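Local coordinates for periplasmic binding protein (Sulfurospirillum deleyianum, PDB 4PAG) that probably serves as the solute-binding component of an ABC importer, capturing its ligand in the periplasm for delivery to the membrane transporter, at residues R4-V9 with I14-H19; L117-D122 with F131-R136. All coordinates share one frame; numbering follows the deposited sequence.

Contact 1. Residues R4-V9 with I14-H19; sequences RTFLDV and IVLPEH
Bends of -54° at chi2 and -65° at chi3 fold the Arg4 chain over the loop that follows the second strand, bringing its guanidinium side-on to the carbonyl of Pro17. Arg4 NE and Arg4 NH1 both donate to Pro17 O, which lies in the guanidinium plane; NH1 makes the shorter bond, 2.9 Å, nearly in line with the C=O, whereas NE approaches from above the carbonyl plane. Glu18 O and Phe6 CE1 sit over opposite guanidinium faces, both displaced toward the rim, while Arg4 NH2 lies at the edge of the Phe6 ring. A long, multidentate donor suits this place: NH2 also bonds Arg136 O and NH1 bonds Val137 O, both near the end of helix 127-138. With an alanine here the donors are gone: the carbonyls of Pro17, Arg136 and Val137 would probably lack mates, untying this loop from the helix, and that edge of the Phe6 ring would be less well packed. Beyond the arginine the backbones pair, Phe6 N to Ile14 O at 2.9 Å, Ile14 N to Phe6 O at 2.7 Å and Leu16 N to Arg4 O at 2.9 Å. Phe6 CD1 makes an apolar contact with Leu16 CD1 at 3.7 Å, and Ile14 CD1 packs on the Asp8 CB methylene at 3.9 Å. Phe6-Ile14 is the hydrogen-bonded pair and Thr5-Val15 the non-hydrogen-bonded pair of an antiparallel beta hairpin near the N-terminus.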
ATOM      1  N   ARG A   4       7.801  22.417  17.235  1.00 35.47           N
ATOM      2  CA  ARG A   4       8.439  21.111  17.210  1.00 30.03           C
ATOM      3  C   ARG A   4       7.881  20.138  18.248  1.00 30.32           C
ATOM      4  O   ARG A   4       8.524  19.133  18.563  1.00 29.61           O
ATOM      5  CB  ARG A   4       9.949  21.279  17.394  1.00 27.51           C
ATOM      6  CG  ARG A   4      10.599  22.178  16.351  1.00 28.87           C
ATOM      7  CD  ARG A   4      10.287  21.733  14.921  1.00 28.64           C
ATOM      8  NE  ARG A   4      10.853  20.419  14.621  1.00 27.06           N
ATOM      9  CZ  ARG A   4      10.417  19.576  13.681  1.00 25.84           C
ATOM     10  NH1 ARG A   4      11.047  18.417  13.514  1.00 23.61           N
ATOM     11  NH2 ARG A   4       9.360  19.859  12.912  1.00 20.79           N
ATOM     12  N   THR A   5       6.675  20.419  18.746  1.00 28.55           N
ATOM     13  CA  THR A   5       6.023  19.570  19.737  1.00 29.74           C
ATOM     14  C   THR A   5       5.021  18.658  19.057  1.00 28.13           C
ATOM     15  O   THR A   5       4.159  19.121  18.312  1.00 32.74           O
ATOM     16  CB  THR A   5       5.294  20.394  20.810  1.00 30.95           C
ATOM     17  OG1 THR A   5       6.238  21.232  21.477  1.00 33.95           O
ATOM     18  CG2 THR A   5       4.629  19.483  21.840  1.00 34.91           C
ATOM     19  N   PHE A   6       5.139  17.364  19.324  1.00 26.59           N
ATOM     20  CA  PHE A   6       4.250  16.356  18.743  1.00 27.12           C
ATOM     21  C   PHE A   6       3.817  15.378  19.818  1.00 26.39           C
ATOM     22  O   PHE A   6       4.549  15.147  20.778  1.00 31.78           O
ATOM     23  CB  PHE A   6       4.973  15.596  17.621  1.00 25.61           C
ATOM     24  CG  PHE A   6       5.369  16.463  16.467  1.00 24.03           C
ATOM     25  CD1 PHE A   6       6.598  17.115  16.460  1.00 24.29           C
ATOM     26  CD2 PHE A   6       4.504  16.655  15.399  1.00 26.32           C
ATOM     27  CE1 PHE A   6       6.961  17.929  15.398  1.00 24.63           C
ATOM     28  CE2 PHE A   6       4.860  17.473  14.337  1.00 26.13           C
ATOM     29  CZ  PHE A   6       6.088  18.112  14.338  1.00 25.11           C
ATOM     30  N   LEU A   7       2.631  14.798  19.661  1.00 28.08           N
ATOM     31  CA  LEU A   7       2.180  13.746  20.568  1.00 30.41           C
ATOM     32  C   LEU A   7       2.771  12.423  20.098  1.00 27.39           C
ATOM     33  O   LEU A   7       2.592  12.049  18.956  1.00 28.80           O
ATOM     34  CB  LEU A   7       0.654  13.665  20.607  1.00 32.90           C
ATOM     35  CG  LEU A   7      -0.074  14.912  21.124  1.00 37.70           C
ATOM     36  CD1 LEU A   7      -1.582  14.707  21.063  1.00 40.68           C
ATOM     37  CD2 LEU A   7       0.362  15.268  22.538  1.00 39.39           C
ATOM     38  N   ASP A   8       3.476  11.732  20.990  1.00 18.93           N
ATOM     39  CA  ASP A   8       4.182  10.500  20.655  1.00 24.74           C
ATOM     40  C   ASP A   8       3.258   9.278  20.719  1.00 26.58           C
ATOM     41  O   ASP A   8       2.040   9.423  20.819  1.00 27.85           O
ATOM     42  CB  ASP A   8       5.427  10.345  21.550  1.00 26.76           C
ATOM     43  CG  ASP A   8       5.125   9.770  22.933  1.00 27.73           C
ATOM     44  OD1 ASP A   8       3.948   9.659  23.345  1.00 29.67           O
ATOM     45  OD2 ASP A   8       6.105   9.420  23.615  1.00 32.24           O
ATOM     46  N   VAL A   9       3.837   8.080  20.646  1.00 27.11           N
ATOM     47  CA  VAL A   9       3.050   6.835  20.610  1.00 27.68           C
ATOM     48  C   VAL A   9       2.242   6.572  21.880  1.00 29.90           C
ATOM     49  O   VAL A   9       1.254   5.836  21.844  1.00 34.41           O
ATOM     50  CB  VAL A   9       3.929   5.598  20.307  1.00 27.75           C
ATOM     51  CG1 VAL A   9       4.447   5.665  18.878  1.00 25.32           C
ATOM     52  CG2 VAL A   9       5.083   5.469  21.300  1.00 29.52           C
ATOM     53  N   ILE A  14       6.088  15.408  23.023  1.00 31.10           N
ATOM     54  CA  ILE A  14       7.552  15.382  22.980  1.00 32.00           C
ATOM     55  C   ILE A  14       8.048  16.463  22.032  1.00 29.71           C
ATOM     56  O   ILE A  14       7.339  16.849  21.105  1.00 29.20           O
ATOM     57  CB  ILE A  14       8.105  14.006  22.539  1.00 35.35           C
ATOM     58  CG1 ILE A  14       7.585  13.610  21.147  1.00 35.40           C
ATOM     59  CG2 ILE A  14       7.731  12.941  23.561  1.00 38.97           C
ATOM     60  CD1 ILE A  14       8.420  12.547  20.467  1.00 37.45           C
ATOM     61  N   VAL A  15       9.261  16.950  22.269  1.00 30.71           N
ATOM     62  CA  VAL A  15       9.853  17.987  21.434  1.00 33.35           C
ATOM     63  C   VAL A  15      10.944  17.381  20.565  1.00 30.38           C
ATOM     64  O   VAL A  15      11.929  16.859  21.081  1.00 35.13           O
ATOM     65  CB  VAL A  15      10.452  19.124  22.287  1.00 33.79           C
ATOM     66  CG1 VAL A  15      11.123  20.166  21.400  1.00 36.75           C
ATOM     67  CG2 VAL A  15       9.366  19.767  23.137  1.00 35.82           C
ATOM     68  N   LEU A  16      10.762  17.447  19.248  1.00 28.28           N
ATOM     69  CA  LEU A  16      11.770  16.975  18.312  1.00 29.86           C
ATOM     70  C   LEU A  16      12.789  18.068  18.008  1.00 31.18           C
ATOM     71  O   LEU A  16      12.506  19.254  18.192  1.00 30.99           O
ATOM     72  CB  LEU A  16      11.120  16.535  16.998  1.00 28.79           C
ATOM     73  CG  LEU A  16      10.103  15.403  17.085  1.00 29.37           C
ATOM     74  CD1 LEU A  16       9.591  15.064  15.690  1.00 30.49           C
ATOM     75  CD2 LEU A  16      10.716  14.179  17.742  1.00 30.25           C
ATOM     76  N   PRO A  17      13.978  17.671  17.520  1.00 28.59           N
ATOM     77  CA  PRO A  17      14.938  18.630  16.979  1.00 31.86           C
ATOM     78  C   PRO A  17      14.360  19.455  15.833  1.00 32.46           C
ATOM     79  O   PRO A  17      13.442  19.002  15.123  1.00 28.01           O
ATOM     80  CB  PRO A  17      16.069  17.742  16.455  1.00 34.94           C
ATOM     81  CG  PRO A  17      15.959  16.480  17.228  1.00 34.46           C
ATOM     82  CD  PRO A  17      14.507  16.296  17.524  1.00 29.69           C
ATOM     83  N   GLU A  18      14.911  20.652  15.657  1.00 31.48           N
ATOM     84  CA  GLU A  18      14.502  21.552  14.586  1.00 37.47           C
ATOM     85  C   GLU A  18      14.629  20.857  13.233  1.00 41.30           C
ATOM     86  O   GLU A  18      13.699  20.893  12.419  1.00 42.56           O
ATOM     87  CB  GLU A  18      15.356  22.824  14.614  1.00 40.73           C
ATOM     88  CG  GLU A  18      14.896  23.934  13.680  1.00 48.46           C
ATOM     89  CD  GLU A  18      13.492  24.436  13.988  1.00 50.11           C
ATOM     90  OE1 GLU A  18      13.087  24.439  15.170  1.00 51.16           O
ATOM     91  OE2 GLU A  18      12.793  24.835  13.038  1.00 55.25           O
ATOM     92  N   HIS A  19      15.772  20.208  13.008  1.00 35.96           N
ATOM     93  CA  HIS A  19      16.026  19.511  11.749  1.00 42.08           C
ATOM     94  C   HIS A  19      16.206  18.012  11.947  1.00 38.34           C
ATOM     95  O   HIS A  19      17.103  17.570  12.658  1.00 50.85           O
ATOM     96  CB  HIS A  19      17.252  20.103  11.063  1.00 49.12           C
ATOM     97  CG  HIS A  19      17.076  21.537  10.676  1.00 59.90           C
ATOM     98  ND1 HIS A  19      17.726  22.568  11.320  1.00 67.84           N
ATOM     99  CD2 HIS A  19      16.298  22.115   9.730  1.00 63.75           C
ATOM    100  CE1 HIS A  19      17.369  23.718  10.775  1.00 70.81           C
ATOM    101  NE2 HIS A  19      16.504  23.471   9.809  1.00 68.80           N
TER

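Contact 2. Residues L117-D122 with F131-R136; sequences LKVNID and FRYLGR
Tyr133 reaches from helix 127-138 to Leu117 and Val119 of strand 116-119, an edge strand of a three-stranded parallel sheet, in the alpha/beta packing expected of a lobe of a periplasmic binding protein. Over residues 117-119 and 131-136 strand and helix run nearly antiparallel, 159° between their directions, with axes 10.4 Å apart at closest approach. From CB, which points toward the strand, the tyrosine extends with CG anti to the backbone N (chi1 179°), a torsion that lays the ring roughly along the strand, from Val119 toward Leu117. Part-way along, Tyr133 CD2 rests 3.9 Å from Val119 CG1, and the next ring atom, CE2, touches the same methyl. Farther out, Tyr133 CZ comes to 4.2 Å from Leu117 CD1. Both aliphatic chains approach the ring obliquely. A tyrosine suits this place because its long flat ring spans both residues and its hydroxyl extends the reach to Leu117. Val119 probably suits its place because its short branched side chain brings one methyl to the ring at normal packing distance; its CG1 also meets Leu134 CD2 at 4.3 Å, although the CB of that leucine does not aim at the strand. Leu134 and Leu117 both touch Ile94 of the neighbouring strand, and Val119 packs on Ile30 of helix 28-37, so the apolar layer continues on to that helix. No hydrogen bond links the two segments; what they share is van der Waals packing. At the tip, Tyr133 OH nestles among the carbons of Leu117, 3.5 Å from CD1 and 3.9 Å from CB.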
ATOM      1  N   LEU A 117       6.596   8.549  16.812  1.00 18.15           N
ATOM      2  CA  LEU A 117       5.252   8.989  16.473  1.00 18.48           C
ATOM      3  C   LEU A 117       4.582   7.859  15.742  1.00 19.51           C
ATOM      4  O   LEU A 117       5.257   6.991  15.193  1.00 23.87           O
ATOM      5  CB  LEU A 117       5.304  10.207  15.559  1.00 19.15           C
ATOM      6  CG  LEU A 117       6.261  11.319  15.998  1.00 21.00           C
ATOM      7  CD1 LEU A 117       6.264  12.457  14.992  1.00 23.00           C
ATOM      8  CD2 LEU A 117       5.896  11.822  17.382  1.00 22.61           C
ATOM      9  N   LYS A 118       3.258   7.868  15.719  1.00 19.58           N
ATOM     10  CA  LYS A 118       2.524   6.882  14.949  1.00 20.96           C
ATOM     11  C   LYS A 118       1.494   7.558  14.062  1.00 21.13           C
ATOM     12  O   LYS A 118       0.941   8.602  14.419  1.00 23.01           O
ATOM     13  CB  LYS A 118       1.886   5.835  15.868  1.00 23.75           C
ATOM     14  CG  LYS A 118       0.779   6.312  16.797  1.00 26.19           C
ATOM     15  CD  LYS A 118       0.380   5.143  17.689  1.00 30.44           C
ATOM     16  CE  LYS A 118      -0.994   5.302  18.308  1.00 34.70           C
ATOM     17  NZ  LYS A 118      -0.943   6.038  19.590  1.00 39.42           N
ATOM     18  N   VAL A 119       1.250   6.958  12.900  1.00 19.86           N
ATOM     19  CA  VAL A 119       0.310   7.509  11.936  1.00 19.50           C
ATOM     20  C   VAL A 119      -0.718   6.458  11.532  1.00 19.63           C
ATOM     21  O   VAL A 119      -0.391   5.280  11.363  1.00 17.93           O
ATOM     22  CB  VAL A 119       1.031   8.081  10.693  1.00 20.60           C
ATOM     23  CG1 VAL A 119       1.998   9.184  11.110  1.00 21.31           C
ATOM     24  CG2 VAL A 119       1.772   6.997   9.925  1.00 20.29           C
ATOM     25  N   ASN A 120      -1.960   6.902  11.395  1.00 20.99           N
ATOM     26  CA  ASN A 120      -3.076   6.025  11.094  1.00 21.95           C
ATOM     27  C   ASN A 120      -3.389   6.048   9.600  1.00 20.31           C
ATOM     28  O   ASN A 120      -3.998   6.992   9.102  1.00 20.24           O
ATOM     29  CB  ASN A 120      -4.296   6.446  11.915  1.00 24.29           C
ATOM     30  CG  ASN A 120      -5.432   5.450  11.820  1.00 29.47           C
ATOM     31  OD1 ASN A 120      -5.466   4.613  10.924  1.00 31.59           O
ATOM     32  ND2 ASN A 120      -6.366   5.536  12.747  1.00 37.10           N
ATOM     33  N   ILE A 121      -2.997   4.994   8.898  1.00 20.17           N
ATOM     34  CA  ILE A 121      -3.112   4.953   7.435  1.00 23.60           C
ATOM     35  C   ILE A 121      -4.042   3.859   6.917  1.00 23.53           C
ATOM     36  O   ILE A 121      -4.081   3.591   5.715  1.00 24.53           O
ATOM     37  CB  ILE A 121      -1.733   4.760   6.784  1.00 25.41           C
ATOM     38  CG1 ILE A 121      -1.003   3.573   7.421  1.00 27.93           C
ATOM     39  CG2 ILE A 121      -0.918   6.030   6.932  1.00 27.55           C
ATOM     40  CD1 ILE A 121       0.102   2.999   6.568  1.00 31.86           C
ATOM     41  N   ASP A 122      -4.796   3.227   7.806  1.00 22.45           N
ATOM     42  CA  ASP A 122      -5.628   2.103   7.393  1.00 23.54           C
ATOM     43  C   ASP A 122      -6.740   2.538   6.434  1.00 24.57           C
ATOM     44  O   ASP A 122      -6.976   1.886   5.416  1.00 30.30           O
ATOM     45  CB  ASP A 122      -6.175   1.374   8.612  1.00 24.29           C
ATOM     46  CG  ASP A 122      -5.114   0.506   9.300  1.00 25.43           C
ATOM     47  OD1 ASP A 122      -3.974   0.357   8.783  1.00 26.84           O
ATOM     48  OD2 ASP A 122      -5.425  -0.036  10.367  1.00 25.38           O
ATOM     49  N   PHE A 131       0.325  12.734   5.083  1.00 14.86           N
ATOM     50  CA  PHE A 131       1.379  13.405   4.327  1.00 15.28           C
ATOM     51  C   PHE A 131       1.703  14.794   4.896  1.00 15.73           C
ATOM     52  O   PHE A 131       2.871  15.110   5.137  1.00 15.51           O
ATOM     53  CB  PHE A 131       1.014  13.509   2.841  1.00 15.44           C
ATOM     54  CG  PHE A 131       1.435  12.321   2.032  1.00 16.48           C
ATOM     55  CD1 PHE A 131       2.778  12.054   1.833  1.00 17.71           C
ATOM     56  CD2 PHE A 131       0.491  11.484   1.444  1.00 18.33           C
ATOM     57  CE1 PHE A 131       3.184  10.969   1.074  1.00 19.02           C
ATOM     58  CE2 PHE A 131       0.890  10.391   0.693  1.00 19.69           C
ATOM     59  CZ  PHE A 131       2.236  10.136   0.501  1.00 19.62           C
ATOM     60  N   ARG A 132       0.684  15.613   5.130  1.00 16.23           N
ATOM     61  CA  ARG A 132       0.912  16.946   5.705  1.00 18.27           C
ATOM     62  C   ARG A 132       1.609  16.877   7.081  1.00 18.46           C
ATOM     63  O   ARG A 132       2.527  17.647   7.371  1.00 18.27           O
ATOM     64  CB  ARG A 132      -0.406  17.713   5.815  1.00 20.80           C
ATOM     65  CG  ARG A 132      -1.012  18.033   4.461  1.00 23.70           C
ATOM     66  CD  ARG A 132      -2.219  18.951   4.544  1.00 27.60           C
ATOM     67  NE  ARG A 132      -2.878  18.979   3.241  1.00 29.34           N
ATOM     68  CZ  ARG A 132      -4.012  18.356   2.929  1.00 30.85           C
ATOM     69  NH1 ARG A 132      -4.701  17.659   3.835  1.00 31.16           N
ATOM     70  NH2 ARG A 132      -4.479  18.455   1.691  1.00 31.16           N
ATOM     71  N   TYR A 133       1.160  15.950   7.917  1.00 18.54           N
ATOM     72  CA  TYR A 133       1.743  15.722   9.234  1.00 18.64           C
ATOM     73  C   TYR A 133       3.219  15.373   9.111  1.00 18.49           C
ATOM     74  O   TYR A 133       4.057  15.978   9.773  1.00 18.08           O
ATOM     75  CB  TYR A 133       0.984  14.602   9.938  1.00 19.48           C
ATOM     76  CG  TYR A 133       1.490  14.244  11.315  1.00 20.75           C
ATOM     77  CD1 TYR A 133       1.180  15.034  12.412  1.00 24.77           C
ATOM     78  CD2 TYR A 133       2.262  13.099  11.525  1.00 21.15           C
ATOM     79  CE1 TYR A 133       1.628  14.701  13.679  1.00 20.45           C
ATOM     80  CE2 TYR A 133       2.716  12.761  12.794  1.00 20.29           C
ATOM     81  CZ  TYR A 133       2.390  13.564  13.864  1.00 22.44           C
ATOM     82  OH  TYR A 133       2.823  13.248  15.137  1.00 29.44           O
ATOM     83  N   LEU A 134       3.544  14.413   8.248  1.00 18.90           N
ATOM     84  CA  LEU A 134       4.941  14.025   8.049  1.00 17.88           C
ATOM     85  C   LEU A 134       5.796  15.162   7.481  1.00 16.45           C
ATOM     86  O   LEU A 134       6.973  15.278   7.820  1.00 17.68           O
ATOM     87  CB  LEU A 134       5.042  12.765   7.185  1.00 17.61           C
ATOM     88  CG  LEU A 134       4.569  11.489   7.873  1.00 19.95           C
ATOM     89  CD1 LEU A 134       4.789  10.290   6.968  1.00 21.86           C
ATOM     90  CD2 LEU A 134       5.275  11.282   9.208  1.00 20.48           C
ATOM     91  N   GLY A 135       5.201  16.008   6.643  1.00 16.17           N
ATOM     92  CA  GLY A 135       5.860  17.227   6.173  1.00 16.48           C
ATOM     93  C   GLY A 135       6.282  18.161   7.301  1.00 16.28           C
ATOM     94  O   GLY A 135       7.385  18.712   7.265  1.00 18.50           O
ATOM     95  N   ARG A 136       5.415  18.338   8.295  0.50 17.24           N
ATOM     96  CA  ARG A 136       5.742  19.170   9.461  0.50 19.42           C
ATOM     97  C   ARG A 136       6.865  18.524  10.266  0.50 18.24           C
ATOM     98  O   ARG A 136       7.823  19.191  10.638  0.50 18.26           O
ATOM     99  CB  ARG A 136       4.513  19.394  10.353  0.50 22.19           C
ATOM    100  CG  ARG A 136       3.439  20.270   9.720  0.50 25.16           C
ATOM    101  CD  ARG A 136       2.160  20.328  10.550  0.50 27.25           C
ATOM    102  NE  ARG A 136       0.984  20.370   9.685  0.50 29.55           N
ATOM    103  CZ  ARG A 136       0.026  19.449   9.665  0.50 28.29           C
ATOM    104  NH1 ARG A 136       0.071  18.416  10.490  0.50 23.61           N
ATOM    105  NH2 ARG A 136      -0.994  19.580   8.834  0.50 33.29           N
TER

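In the fold
The centres of the two contacts lie about 13 Å apart, on the same side of the chain's centre, and they follow in series: contact 1, on the hairpin of strands 5-7 and 13-15, closes before contact 2 opens. Both belong to the lobe built round the parallel sheet 23-25, 92-96, 116-119. The hairpin meets strand 116-119 and helix 127-138 together. Besides the arginine already tied to the helix end, Val9 O accepts a hydrogen bond from Lys118 NZ, Leu7 O packs against Leu117 CD2, and Phe6 CD2 packs against Tyr133 OH. The N-terminal segment is thereby fastened to an edge of this lobe, and none of the residues named here is among those lining the histidine pocket.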